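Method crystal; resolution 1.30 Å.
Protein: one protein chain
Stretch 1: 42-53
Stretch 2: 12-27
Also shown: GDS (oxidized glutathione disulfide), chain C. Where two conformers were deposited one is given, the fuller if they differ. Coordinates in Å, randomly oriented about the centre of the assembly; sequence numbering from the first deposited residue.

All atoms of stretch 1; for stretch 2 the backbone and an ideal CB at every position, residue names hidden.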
ATOM      1  N   GLY A  42      13.369   1.841 -19.559  1.00 16.04           N
ATOM      2  CA  GLY A  42      14.646   2.146 -20.185  1.00 18.05           C
ATOM      3  C   GLY A  42      15.441   3.264 -19.530  1.00 16.76           C
ATOM      4  O   GLY A  42      16.302   3.863 -20.147  1.00 21.77           O
ATOM      5  N   LEU A  43      15.163   3.533 -18.261  1.00 16.07           N
ATOM      6  CA  LEU A  43      15.851   4.587 -17.534  1.00 15.90           C
ATOM      7  C   LEU A  43      17.164   4.039 -17.003  1.00 16.84           C
ATOM      8  O   LEU A  43      17.195   2.981 -16.346  1.00 18.34           O
ATOM      9  CB  LEU A  43      15.006   5.088 -16.368  1.00 16.56           C
ATOM     10  CG  LEU A  43      15.584   6.189 -15.487  1.00 16.58           C
ATOM     11  CD1 LEU A  43      15.744   7.482 -16.268  1.00 19.09           C
ATOM     12  CD2 LEU A  43      14.677   6.433 -14.292  1.00 18.01           C
ATOM     13  N   ALA A  44      18.249   4.760 -17.261  1.00 17.08           N
ATOM     14  CA  ALA A  44      19.545   4.369 -16.708  1.00 17.60           C
ATOM     15  C   ALA A  44      19.469   4.277 -15.198  1.00 15.24           C
ATOM     16  O   ALA A  44      18.876   5.123 -14.556  1.00 16.37           O
ATOM     17  CB  ALA A  44      20.610   5.374 -17.115  1.00 19.61           C
ATOM     18  N   TYR A  45      20.089   3.253 -14.621  1.00 15.38           N
ATOM     19  CA  TYR A  45      20.156   3.140 -13.186  1.00 15.04           C
ATOM     20  C   TYR A  45      21.349   2.325 -12.768  1.00 15.52           C
ATOM     21  O   TYR A  45      21.885   1.537 -13.557  1.00 16.77           O
ATOM     22  CB  TYR A  45      18.875   2.544 -12.613  1.00 16.25           C
ATOM     23  CG  TYR A  45      18.624   1.073 -12.897  1.00 15.09           C
ATOM     24  CD1 TYR A  45      18.202   0.632 -14.141  1.00 15.07           C
ATOM     25  CD2 TYR A  45      18.762   0.139 -11.896  1.00 15.64           C
ATOM     26  CE1 TYR A  45      17.932  -0.705 -14.397  1.00 14.69           C
ATOM     27  CE2 TYR A  45      18.481  -1.197 -12.106  1.00 16.72           C
ATOM     28  CZ  TYR A  45      18.086  -1.630 -13.358  1.00 16.67           C
ATOM     29  OH  TYR A  45      17.790  -2.967 -13.509  1.00 18.65           O
ATOM     30  N   GLU A  46      21.755   2.534 -11.521  1.00 14.38           N
ATOM     31  CA  GLU A  46      22.875   1.848 -10.920  1.00 15.12           C
ATOM     32  C   GLU A  46      22.346   1.073  -9.723  1.00 14.96           C
ATOM     33  O   GLU A  46      21.936   1.648  -8.703  1.00 15.07           O
ATOM     34  CB  GLU A  46      23.933   2.862 -10.484  1.00 15.40           C
ATOM     35  CG  GLU A  46      25.168   2.214  -9.897  1.00 16.67           C
ATOM     36  CD  GLU A  46      26.254   3.199  -9.509  1.00 15.93           C
ATOM     37  OE1 GLU A  46      26.174   4.392  -9.867  1.00 16.74           O
ATOM     38  OE2 GLU A  46      27.217   2.751  -8.838  1.00 17.85           O
ATOM     39  N   ALA A  47      22.348  -0.245  -9.866  1.00 15.05           N
ATOM     40  CA  ALA A  47      21.834  -1.134  -8.842  1.00 15.58           C
ATOM     41  C   ALA A  47      22.885  -1.512  -7.801  1.00 15.93           C
ATOM     42  O   ALA A  47      24.046  -1.795  -8.116  1.00 19.08           O
ATOM     43  CB  ALA A  47      21.251  -2.395  -9.476  1.00 19.55           C
ATOM     44  N   HIS A  48      22.438  -1.533  -6.557  1.00 14.89           N
ATOM     45  CA  HIS A  48      23.256  -1.875  -5.416  1.00 15.26           C
ATOM     46  C   HIS A  48      22.575  -2.935  -4.589  1.00 15.20           C
ATOM     47  O   HIS A  48      21.405  -2.784  -4.215  1.00 16.11           O
ATOM     48  CB  HIS A  48      23.473  -0.649  -4.535  1.00 15.59           C
ATOM     49  CG  HIS A  48      24.141   0.493  -5.232  1.00 16.40           C
ATOM     50  ND1 HIS A  48      25.497   0.536  -5.498  1.00 16.86           N
ATOM     51  CD2 HIS A  48      23.621   1.623  -5.757  1.00 15.96           C
ATOM     52  CE1 HIS A  48      25.788   1.664  -6.110  1.00 17.23           C
ATOM     53  NE2 HIS A  48      24.663   2.326  -6.307  1.00 17.09           N
ATOM     54  N   LYS A  49      23.305  -4.001  -4.285  1.00 15.60           N
ATOM     55  CA  LYS A  49      22.765  -5.067  -3.452  1.00 15.69           C
ATOM     56  C   LYS A  49      22.832  -4.752  -1.960  1.00 15.39           C
ATOM     57  O   LYS A  49      23.917  -4.481  -1.417  1.00 16.71           O
ATOM     58  CB  LYS A  49      23.529  -6.357  -3.718  1.00 16.96           C
ATOM     59  CG  LYS A  49      23.008  -7.520  -2.899  1.00 18.97           C
ATOM     60  CD  LYS A  49      23.744  -8.808  -3.221  1.00 19.85           C
ATOM     61  CE  LYS A  49      23.139  -9.961  -2.462  1.00 22.82           C
ATOM     62  NZ  LYS A  49      23.962 -11.192  -2.591  1.00 27.27           N
ATOM     63  N   VAL A  50      21.669  -4.789  -1.319  1.00 15.66           N
ATOM     64  CA  VAL A  50      21.514  -4.624   0.113  1.00 15.56           C
ATOM     65  C   VAL A  50      21.318  -6.021   0.697  1.00 19.01           C
ATOM     66  O   VAL A  50      20.264  -6.627   0.530  1.00 20.93           O
ATOM     67  CB  VAL A  50      20.299  -3.722   0.431  1.00 16.31           C
ATOM     68  CG1 VAL A  50      20.097  -3.579   1.930  1.00 16.97           C
ATOM     69  CG2 VAL A  50      20.502  -2.352  -0.199  1.00 16.92           C
ATOM     70  N   SER A  51      22.367  -6.559   1.319  1.00 22.76           N
ATOM     71  CA  SER A  51      22.359  -7.938   1.804  0.50 25.05           C
ATOM     72  C   SER A  51      21.759  -8.055   3.195  1.00 27.04           C
ATOM     73  O   SER A  51      22.295  -7.495   4.165  1.00 26.94           O
ATOM     74  CB  SER A  51      23.778  -8.496   1.837  0.50 21.06           C
ATOM     75  OG  SER A  51      23.798  -9.766   2.468  0.50 29.20           O
ATOM     76  N   PHE A  52      20.667  -8.805   3.304  1.00 27.47           N
ATOM     77  CA  PHE A  52      20.051  -9.077   4.612  1.00 28.74           C
ATOM     78  C   PHE A  52      20.958  -9.952   5.495  1.00 30.46           C
ATOM     79  O   PHE A  52      20.941  -9.845   6.723  1.00 29.46           O
ATOM     80  CB  PHE A  52      18.693  -9.760   4.439  1.00 37.39           C
ATOM     81  CG  PHE A  52      17.641  -8.911   3.760  1.00 25.66           C
ATOM     82  CD1 PHE A  52      17.822  -7.544   3.541  1.00 28.02           C
ATOM     83  CD2 PHE A  52      16.456  -9.498   3.341  1.00 27.42           C
ATOM     84  CE1 PHE A  52      16.841  -6.797   2.918  1.00 28.38           C
ATOM     85  CE2 PHE A  52      15.468  -8.748   2.725  1.00 28.01           C
ATOM     86  CZ  PHE A  52      15.662  -7.399   2.521  1.00 21.76           C
ATOM     87  N   ASP A  53      21.755 -10.799   4.858  1.00 36.32           N
ATOM     88  CA  ASP A  53      22.716 -11.641   5.585  1.00 36.27           C
ATOM     89  C   ASP A  53      23.716 -10.839   6.430  1.00 55.94           C
ATOM     90  O   ASP A  53      24.145 -11.302   7.503  1.00 46.32           O
ATOM     91  CB  ASP A  53      23.459 -12.553   4.602  1.00 72.38           C
ATOM     92  CG  ASP A  53      22.576 -13.661   4.046  1.00 54.60           C
ATOM     93  OD1 ASP A  53      21.527 -13.961   4.657  1.00 52.69           O
ATOM     94  OD2 ASP A  53      22.941 -14.247   3.006  1.00 82.00           O
ATOM     95  N   UNK A  12      28.059   3.921   2.115  1.00 20.86           N
ATOM     96  CA  UNK A  12      28.065   2.476   2.176  1.00 20.77           C
ATOM     97  C   UNK A  12      27.954   1.820   0.797  1.00 21.19           C
ATOM     98  O   UNK A  12      28.550   0.762   0.568  1.00 23.06           O
ATOM     99  CB  UNK A  12      26.920   1.999   3.071  1.00 20.77           C
ATOM    100  N   UNK A  13      27.219   2.457  -0.113  1.00 18.60           N
ATOM    101  CA  UNK A  13      27.132   2.021  -1.503  1.00 19.84           C
ATOM    102  C   UNK A  13      27.475   3.196  -2.423  1.00 19.21           C
ATOM    103  O   UNK A  13      26.591   3.884  -2.903  1.00 19.66           O
ATOM    104  CB  UNK A  13      25.738   1.473  -1.817  1.00 19.84           C
ATOM    105  N   UNK A  14      28.780   3.442  -2.653  1.00 19.27           N
ATOM    106  CA  UNK A  14      29.142   4.582  -3.490  1.00 20.21           C
ATOM    107  C   UNK A  14      28.589   4.484  -4.905  1.00 18.52           C
ATOM    108  O   UNK A  14      28.493   3.401  -5.458  1.00 20.49           O
ATOM    109  CB  UNK A  14      30.665   4.717  -3.548  1.00 20.21           C
ATOM    110  N   UNK A  15      28.277   5.635  -5.484  1.00 19.36           N
ATOM    111  CA  UNK A  15      27.826   5.718  -6.847  1.00 19.57           C
ATOM    112  C   UNK A  15      29.021   5.763  -7.805  1.00 18.85           C
ATOM    113  O   UNK A  15      29.816   6.704  -7.769  1.00 23.19           O
ATOM    114  CB  UNK A  15      26.932   6.945  -7.034  1.00 19.57           C
ATOM    115  N   UNK A  16      29.147   4.748  -8.655  1.00 18.43           N
ATOM    116  CA  UNK A  16      30.072   4.758  -9.797  0.50 18.51           C
ATOM    117  C   UNK A  16      29.582   5.682 -10.906  1.00 18.59           C
ATOM    118  O   UNK A  16      30.383   6.183 -11.705  1.00 21.70           O
ATOM    119  CB  UNK A  16      30.254   3.342 -10.346  0.50 18.51           C
ATOM    120  N   UNK A  17      28.258   5.879 -10.946  1.00 16.86           N
ATOM    121  CA  UNK A  17      27.602   6.651 -11.981  1.00 17.50           C
ATOM    122  C   UNK A  17      26.646   7.610 -11.291  1.00 16.45           C
ATOM    123  O   UNK A  17      25.429   7.381 -11.271  1.00 17.21           O
ATOM    124  CB  UNK A  17      26.874   5.752 -12.982  1.00 17.50           C
ATOM    125  N   UNK A  18      27.193   8.686 -10.705  1.00 18.76           N
ATOM    126  CA  UNK A  18      26.331   9.561  -9.885  1.00 19.27           C
ATOM    127  C   UNK A  18      25.285  10.370 -10.658  1.00 18.27           C
ATOM    128  O   UNK A  18      24.382  10.943 -10.043  1.00 20.32           O
ATOM    129  CB  UNK A  18      27.214  10.538  -9.105  1.00 19.27           C
ATOM    130  N   UNK A  19      25.350  10.340 -11.980  1.00 17.00           N
ATOM    131  CA  UNK A  19      24.339  10.938 -12.841  1.00 18.06           C
ATOM    132  C   UNK A  19      23.128  10.019 -13.047  1.00 16.88           C
ATOM    133  O   UNK A  19      22.147  10.422 -13.663  1.00 19.23           O
ATOM    134  CB  UNK A  19      24.958  11.292 -14.195  1.00 18.06           C
ATOM    135  N   UNK A  20      23.217   8.775 -12.561  1.00 16.09           N
ATOM    136  CA  UNK A  20      22.138   7.791 -12.703  1.00 15.77           C
ATOM    137  C   UNK A  20      21.373   7.608 -11.421  1.00 14.60           C
ATOM    138  O   UNK A  20      21.942   7.629 -10.341  1.00 14.50           O
ATOM    139  CB  UNK A  20      22.697   6.442 -13.160  1.00 15.77           C
ATOM    140  N   UNK A  21      20.073   7.337 -11.566  1.00 14.65           N
ATOM    141  CA  UNK A  21      19.259   6.869 -10.449  1.00 14.27           C
ATOM    142  C   UNK A  21      19.957   5.689  -9.765  1.00 13.16           C
ATOM    143  O   UNK A  21      20.423   4.746 -10.427  1.00 14.40           O
ATOM    144  CB  UNK A  21      17.861   6.469 -10.926  1.00 14.27           C
ATOM    145  N   UNK A  22      20.006   5.760  -8.440  1.00 12.86           N
ATOM    146  CA  UNK A  22      20.607   4.743  -7.590  1.00 13.35           C
ATOM    147  C   UNK A  22      19.502   3.893  -6.985  1.00 13.05           C
ATOM    148  O   UNK A  22      18.562   4.417  -6.391  1.00 13.60           O
ATOM    149  CB  UNK A  22      21.471   5.375  -6.497  1.00 13.35           C
ATOM    150  N   UNK A  23      19.626   2.581  -7.156  1.00 12.89           N
ATOM    151  CA  UNK A  23      18.692   1.610  -6.612  1.00 12.80           C
ATOM    152  C   UNK A  23      19.366   0.792  -5.528  1.00 13.21           C
ATOM    153  O   UNK A  23      20.439   0.240  -5.752  1.00 13.95           O
ATOM    154  CB  UNK A  23      18.151   0.698  -7.715  1.00 12.80           C
ATOM    155  N   UNK A  24      18.732   0.704  -4.359  1.00 12.93           N
ATOM    156  CA  UNK A  24      19.254  -0.064  -3.220  1.00 13.00           C
ATOM    157  C   UNK A  24      18.236  -1.155  -2.947  1.00 13.13           C
ATOM    158  O   UNK A  24      17.134  -0.875  -2.481  1.00 13.65           O
ATOM    159  CB  UNK A  24      19.489   0.810  -1.987  1.00 13.00           C
ATOM    160  N   UNK A  25      18.562  -2.398  -3.305  1.00 13.33           N
ATOM    161  CA  UNK A  25      17.549  -3.413  -3.391  1.00 13.03           C
ATOM    162  C   UNK A  25      18.135  -4.816  -3.256  1.00 13.56           C
ATOM    163  O   UNK A  25      19.312  -4.995  -2.944  1.00 14.67           O
ATOM    164  CB  UNK A  25      16.792  -3.279  -4.714  1.00 13.03           C
ATOM    165  N   UNK A  26      17.273  -5.797  -3.480  1.00 13.78           N
ATOM    166  CA  UNK A  26      17.581  -7.216  -3.389  1.00 13.67           C
ATOM    167  C   UNK A  26      16.507  -7.912  -4.233  1.00 13.62           C
ATOM    168  O   UNK A  26      15.364  -7.434  -4.249  1.00 14.57           O
ATOM    169  CB  UNK A  26      17.601  -7.715  -1.943  1.00 13.67           C
ATOM    170  N   UNK A  27      16.828  -9.038  -4.930  1.00 14.18           N
ATOM    171  CA  UNK A  27      15.795  -9.701  -5.749  1.00 14.94           C
ATOM    172  C   UNK A  27      14.797 -10.435  -4.842  1.00 16.49           C
ATOM    173  O   UNK A  27      15.040 -11.535  -4.367  1.00 23.78           O
ATOM    174  CB  UNK A  27      16.433 -10.679  -6.737  1.00 14.94           C
TER
HETATM  175  N1  GDS C 301      10.508  -8.993   8.657  1.00 38.86           N
HETATM  176  CA1 GDS C 301       9.927  -9.852   7.627  1.00 28.34           C
HETATM  177  C1  GDS C 301       9.119 -10.970   8.246  1.00 35.38           C
HETATM  178  OE1 GDS C 301       8.243 -11.518   7.537  1.00 27.52           O
HETATM  179  OE2 GDS C 301       9.330 -11.328   9.426  1.00 42.97           O
HETATM  180  CB1 GDS C 301      11.052 -10.439   6.766  1.00 24.99           C
HETATM  181  CG1 GDS C 301      10.588 -11.013   5.421  1.00 22.04           C
HETATM  182  CD1 GDS C 301      10.059  -9.934   4.511  1.00 19.51           C
HETATM  183  O1  GDS C 301      10.453  -8.786   4.612  1.00 22.36           O
HETATM  184  N2  GDS C 301       9.147 -10.326   3.631  1.00 15.87           N
HETATM  185  CA2 GDS C 301       8.583  -9.443   2.629  1.00 15.89           C
HETATM  186  C2  GDS C 301       7.103  -9.262   2.837  1.00 14.48           C
HETATM  187  O2  GDS C 301       6.396 -10.199   3.190  1.00 16.11           O
HETATM  188  CB2 GDS C 301       8.824 -10.016   1.232  1.00 15.26           C
HETATM  189  SG2 GDS C 301      10.533 -10.025   0.703  1.00 19.30           S
HETATM  190  N3  GDS C 301       6.608  -8.055   2.571  1.00 13.82           N
HETATM  191  CA3 GDS C 301       5.200  -7.738   2.742  1.00 14.13           C
HETATM  192  C3  GDS C 301       4.671  -6.701   1.775  1.00 13.63           C
HETATM  193  OE3 GDS C 301       3.662  -6.065   2.145  1.00 14.80           O
HETATM  194  OE4 GDS C 301       5.218  -6.604   0.671  1.00 14.53           O
HETATM  195  N4  GDS C 301      12.719  -6.792   4.620  1.00 15.43           N
HETATM  196  CA4 GDS C 301      13.828  -6.520   5.508  1.00 17.64           C
HETATM  197  C4  GDS C 301      13.482  -6.674   6.964  1.00 21.68           C
HETATM  198  OE5 GDS C 301      14.390  -6.497   7.828  1.00 23.92           O
HETATM  199  OE6 GDS C 301      12.308  -7.020   7.256  1.00 24.15           O
HETATM  200  C5  GDS C 301      12.570  -6.109   3.492  1.00 13.72           C
HETATM  201  O5  GDS C 301      13.336  -5.204   3.179  1.00 14.52           O
HETATM  202  CA5 GDS C 301      11.434  -6.518   2.580  1.00 14.27           C
HETATM  203  N5  GDS C 301      10.777  -5.333   2.037  1.00 12.84           N
HETATM  204  CB5 GDS C 301      12.012  -7.377   1.455  1.00 14.56           C
HETATM  205  SG5 GDS C 301      10.825  -7.889   0.210  1.00 17.20           S
HETATM  206  CA6 GDS C 301       7.074  -2.169   1.400  1.00 12.88           C
HETATM  207  C6  GDS C 301       7.338  -1.956  -0.060  1.00 12.52           C
HETATM  208  OE7 GDS C 301       8.455  -1.494  -0.399  1.00 12.66           O
HETATM  209  OE8 GDS C 301       6.420  -2.244  -0.863  1.00 13.72           O
HETATM  210  N6  GDS C 301       5.640  -1.952   1.678  1.00 13.15           N
HETATM  211  CB6 GDS C 301       7.491  -3.583   1.809  1.00 13.09           C
HETATM  212  CG6 GDS C 301       9.001  -3.789   1.657  1.00 13.06           C
HETATM  213  CD6 GDS C 301       9.473  -5.103   2.219  1.00 12.80           C
HETATM  214  O6  GDS C 301       8.700  -5.901   2.761  1.00 13.97           O

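The strand ending at 49 and the strand ending at 25 run parallel, and, as in any beta strand, successive residues of stretch 1 alternate between faces: Glu 46 and His 48 on one, Tyr 45 and Ala 47 on the other.

Position 12 has nothing of stretch 1 near its CB, so many residues would suit; it is Lys 12. Position 13 points toward stretch 1, its ideal CB 3.8 Å from His 48 ND1, with Val 50 and the carbonyl of Lys 49 farther on. A large apolar side chain would fill this space, and one carrying a donor would also serve the carbonyl. Trp 13 does both: NE1 donates to Lys 49 O at 3.0 Å, CB lies over a face of the His 48 ring, and CZ2 packs against Val 50 CG2 at 3.8 Å.

Position 14 points away, and many residues would do; its phi of -61° suits Pro 14. At positions 15 to 17 the backbone matters most, because the carboxylate of Glu 46 reaches into this loop. The ideal CB of 15 is 3.9 Å from Glu 46 OE1, and a small residue is comfortable: Ala 15. Positions 16 and 17 must keep their amide hydrogens, which excludes proline. The ideal CB of 16 points sideways, 3.4 Å from Glu 46 OE2, and that of 17 toward stretch 1, 3.5 Å from Glu 46 OE1, so polar or positively charged side chains would suit, among others. In Lys 16, N donates to Glu 46 OE2 at 2.8 Å while the side chain leads away; in His 17, N donates to Glu 46 OE1 at 2.8 Å.

Positions 17 to 20 form a type I turn. Position 18 points away, and its phi of -69° suits Pro 18, among others. At 19 stretch 1 sets no preference, nothing lying near the ideal CB; it is Glu 19. Position 20 points toward stretch 1 near Ala 44 and Tyr 45, where a long, flexible chain could lie along the backbone. Arg 20 packs CD 3.9 Å from Ala 44 CB, and a water links its NH1 to Tyr 45 O.

Position 21 lies near Leu 43, calling for an aliphatic chain. Leu 21 brings CD1 to 4.1 Å from Leu 43 CD2. Position 22 lies beside Glu 46 and His 48, an acceptor and a potential donor, so an amide that can both give and receive is apt. Gln 22 donates from NE2 to Glu 46 OE1 at 3.0 Å and accepts at OE1 from His 48 NE2 at 2.7 Å.

Position 23 faces Tyr 45 and Ala 47; a branched or longer aliphatic would fit. Leu 23 sets CD2 3.9 Å from Tyr 45 CE2. Position 24, its ideal CB 3.8 Å from Val 50 CG2, accepts an apolar or aromatic residue beside His 48; the ring of Tyr 24 is nearly parallel to that of His 48 but slid aside. Position 25 points away, so many residues would do; it is Ser 25, whose N donates to His 48 O at 3.0 Å.

Position 26 can reach Phe 52, inviting an aliphatic chain. Leu 26 lays CD2 over one ring face, 3.7 Å from Phe 52 CE2, with the glutathione disulfide over the opposite face. Position 27 is out of reach, so many residues would do; it is Pro 27.

Stretch 2 (12-27) KWPAKHPERLQLYSLP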
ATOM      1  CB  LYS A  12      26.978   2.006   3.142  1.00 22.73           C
ATOM      2  CG  LYS A  12      26.959   0.518   3.403  1.00 23.07           C
ATOM      3  CD  LYS A  12      26.034   0.225   4.566  1.00 25.63           C
ATOM      4  CE  LYS A  12      25.930  -1.259   4.851  1.00 28.33           C
ATOM      5  NZ  LYS A  12      27.161  -1.786   5.486  1.00 33.71           N
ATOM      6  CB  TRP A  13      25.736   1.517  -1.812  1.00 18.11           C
ATOM      7  CG  TRP A  13      25.354   0.263  -1.098  1.00 17.71           C
ATOM      8  CD1 TRP A  13      25.623  -1.011  -1.476  1.00 19.51           C
ATOM      9  CD2 TRP A  13      24.640   0.172   0.134  1.00 17.03           C
ATOM     10  NE1 TRP A  13      25.113  -1.898  -0.558  1.00 20.00           N
ATOM     11  CE2 TRP A  13      24.492  -1.194   0.434  1.00 17.43           C
ATOM     12  CE3 TRP A  13      24.076   1.108   0.994  1.00 18.45           C
ATOM     13  CZ2 TRP A  13      23.838  -1.638   1.571  1.00 18.68           C
ATOM     14  CZ3 TRP A  13      23.396   0.664   2.101  1.00 18.85           C
ATOM     15  CH2 TRP A  13      23.288  -0.701   2.388  1.00 18.69           C
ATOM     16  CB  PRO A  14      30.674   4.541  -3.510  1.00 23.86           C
ATOM     17  CG  PRO A  14      31.064   3.772  -2.303  1.00 27.73           C
ATOM     18  CD  PRO A  14      29.950   2.804  -2.035  1.00 22.63           C
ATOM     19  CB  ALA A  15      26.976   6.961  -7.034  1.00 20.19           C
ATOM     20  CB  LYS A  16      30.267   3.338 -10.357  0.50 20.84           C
ATOM     21  CG  LYS A  16      30.787   2.356  -9.326  0.50 25.18           C
ATOM     22  CD  LYS A  16      31.223   1.030  -9.918  0.50 24.13           C
ATOM     23  CE  LYS A  16      32.119   0.286  -8.930  0.50 45.00           C
ATOM     24  NZ  LYS A  16      33.505   0.831  -8.848  0.50 47.99           N
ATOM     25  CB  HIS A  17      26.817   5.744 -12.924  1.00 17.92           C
ATOM     26  CG  HIS A  17      27.603   4.585 -13.453  1.00 18.96           C
ATOM     27  ND1 HIS A  17      28.598   4.720 -14.394  1.00 21.47           N
ATOM     28  CD2 HIS A  17      27.524   3.262 -13.181  1.00 21.25           C
ATOM     29  CE1 HIS A  17      29.096   3.533 -14.683  1.00 25.34           C
ATOM     30  NE2 HIS A  17      28.468   2.632 -13.951  1.00 24.62           N
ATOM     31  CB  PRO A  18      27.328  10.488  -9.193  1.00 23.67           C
ATOM     32  CG  PRO A  18      28.529  10.466 -10.078  1.00 27.64           C
ATOM     33  CD  PRO A  18      28.604   9.098 -10.665  1.00 20.38           C
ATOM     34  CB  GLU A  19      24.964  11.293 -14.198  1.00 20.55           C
ATOM     35  CG  GLU A  19      25.215  10.128 -15.175  1.00 22.49           C
ATOM     36  CD  GLU A  19      26.428   9.218 -14.895  1.00 21.46           C
ATOM     37  OE1 GLU A  19      26.669   8.348 -15.758  1.00 30.18           O
ATOM     38  OE2 GLU A  19      27.120   9.330 -13.867  1.00 22.63           O
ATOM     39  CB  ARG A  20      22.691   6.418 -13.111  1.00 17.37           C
ATOM     40  CG  ARG A  20      23.372   6.444 -14.465  1.00 19.35           C
ATOM     41  CD  ARG A  20      23.841   5.068 -14.919  1.00 20.48           C
ATOM     42  NE  ARG A  20      24.583   5.257 -16.150  1.00 22.15           N
ATOM     43  CZ  ARG A  20      25.448   4.408 -16.683  1.00 28.22           C
ATOM     44  NH1 ARG A  20      25.689   3.243 -16.112  1.00 22.01           N
ATOM     45  NH2 ARG A  20      26.077   4.745 -17.813  1.00 32.02           N
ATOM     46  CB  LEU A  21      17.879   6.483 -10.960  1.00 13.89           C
ATOM     47  CG  LEU A  21      16.887   6.019  -9.887  1.00 14.20           C
ATOM     48  CD1 LEU A  21      15.474   6.396 -10.291  1.00 15.37           C
ATOM     49  CD2 LEU A  21      16.960   4.518  -9.627  1.00 14.66           C
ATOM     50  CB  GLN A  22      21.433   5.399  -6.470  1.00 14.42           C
ATOM     51  CG  GLN A  22      22.488   6.387  -6.970  1.00 15.07           C
ATOM     52  CD  GLN A  22      23.653   5.708  -7.650  1.00 14.67           C
ATOM     53  OE1 GLN A  22      24.334   4.873  -7.043  1.00 15.65           O
ATOM     54  NE2 GLN A  22      23.903   6.057  -8.892  1.00 14.92           N
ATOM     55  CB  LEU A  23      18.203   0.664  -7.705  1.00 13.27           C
ATOM     56  CG  LEU A  23      17.331  -0.499  -7.263  1.00 13.73           C
ATOM     57  CD1 LEU A  23      16.007  -0.036  -6.658  1.00 13.75           C
ATOM     58  CD2 LEU A  23      17.085  -1.454  -8.420  1.00 15.37           C
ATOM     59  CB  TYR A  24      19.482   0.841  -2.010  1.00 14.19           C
ATOM     60  CG  TYR A  24      20.259   2.106  -2.351  1.00 13.85           C
ATOM     61  CD1 TYR A  24      21.656   2.133  -2.402  1.00 14.82           C
ATOM     62  CD2 TYR A  24      19.587   3.276  -2.670  1.00 14.06           C
ATOM     63  CE1 TYR A  24      22.339   3.299  -2.734  1.00 15.12           C
ATOM     64  CE2 TYR A  24      20.267   4.443  -2.978  1.00 14.15           C
ATOM     65  CZ  TYR A  24      21.637   4.448  -3.035  1.00 14.79           C
ATOM     66  OH  TYR A  24      22.290   5.623  -3.340  1.00 15.96           O
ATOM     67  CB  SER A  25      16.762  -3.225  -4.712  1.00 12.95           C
ATOM     68  OG  SER A  25      15.562  -4.000  -4.747  1.00 13.42           O
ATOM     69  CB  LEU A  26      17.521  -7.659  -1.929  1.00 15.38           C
ATOM     70  CG  LEU A  26      18.023  -9.065  -1.621  1.00 17.39           C
ATOM     71  CD1 LEU A  26      19.518  -9.164  -1.870  1.00 18.44           C
ATOM     72  CD2 LEU A  26      17.673  -9.394  -0.184  1.00 18.67           C
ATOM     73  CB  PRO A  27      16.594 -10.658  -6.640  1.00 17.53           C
ATOM     74  CG  PRO A  27      17.988 -10.171  -6.595  1.00 19.94           C
ATOM     75  CD  PRO A  27      18.165  -9.574  -5.226  1.00 15.01           C
TER
HETATM   76  O   HOH W   1      24.568   1.796 -14.052  1.00 28.70           O
HETATM   77  O   HOH W   2      18.895   7.781 -14.204  1.00 16.89           O
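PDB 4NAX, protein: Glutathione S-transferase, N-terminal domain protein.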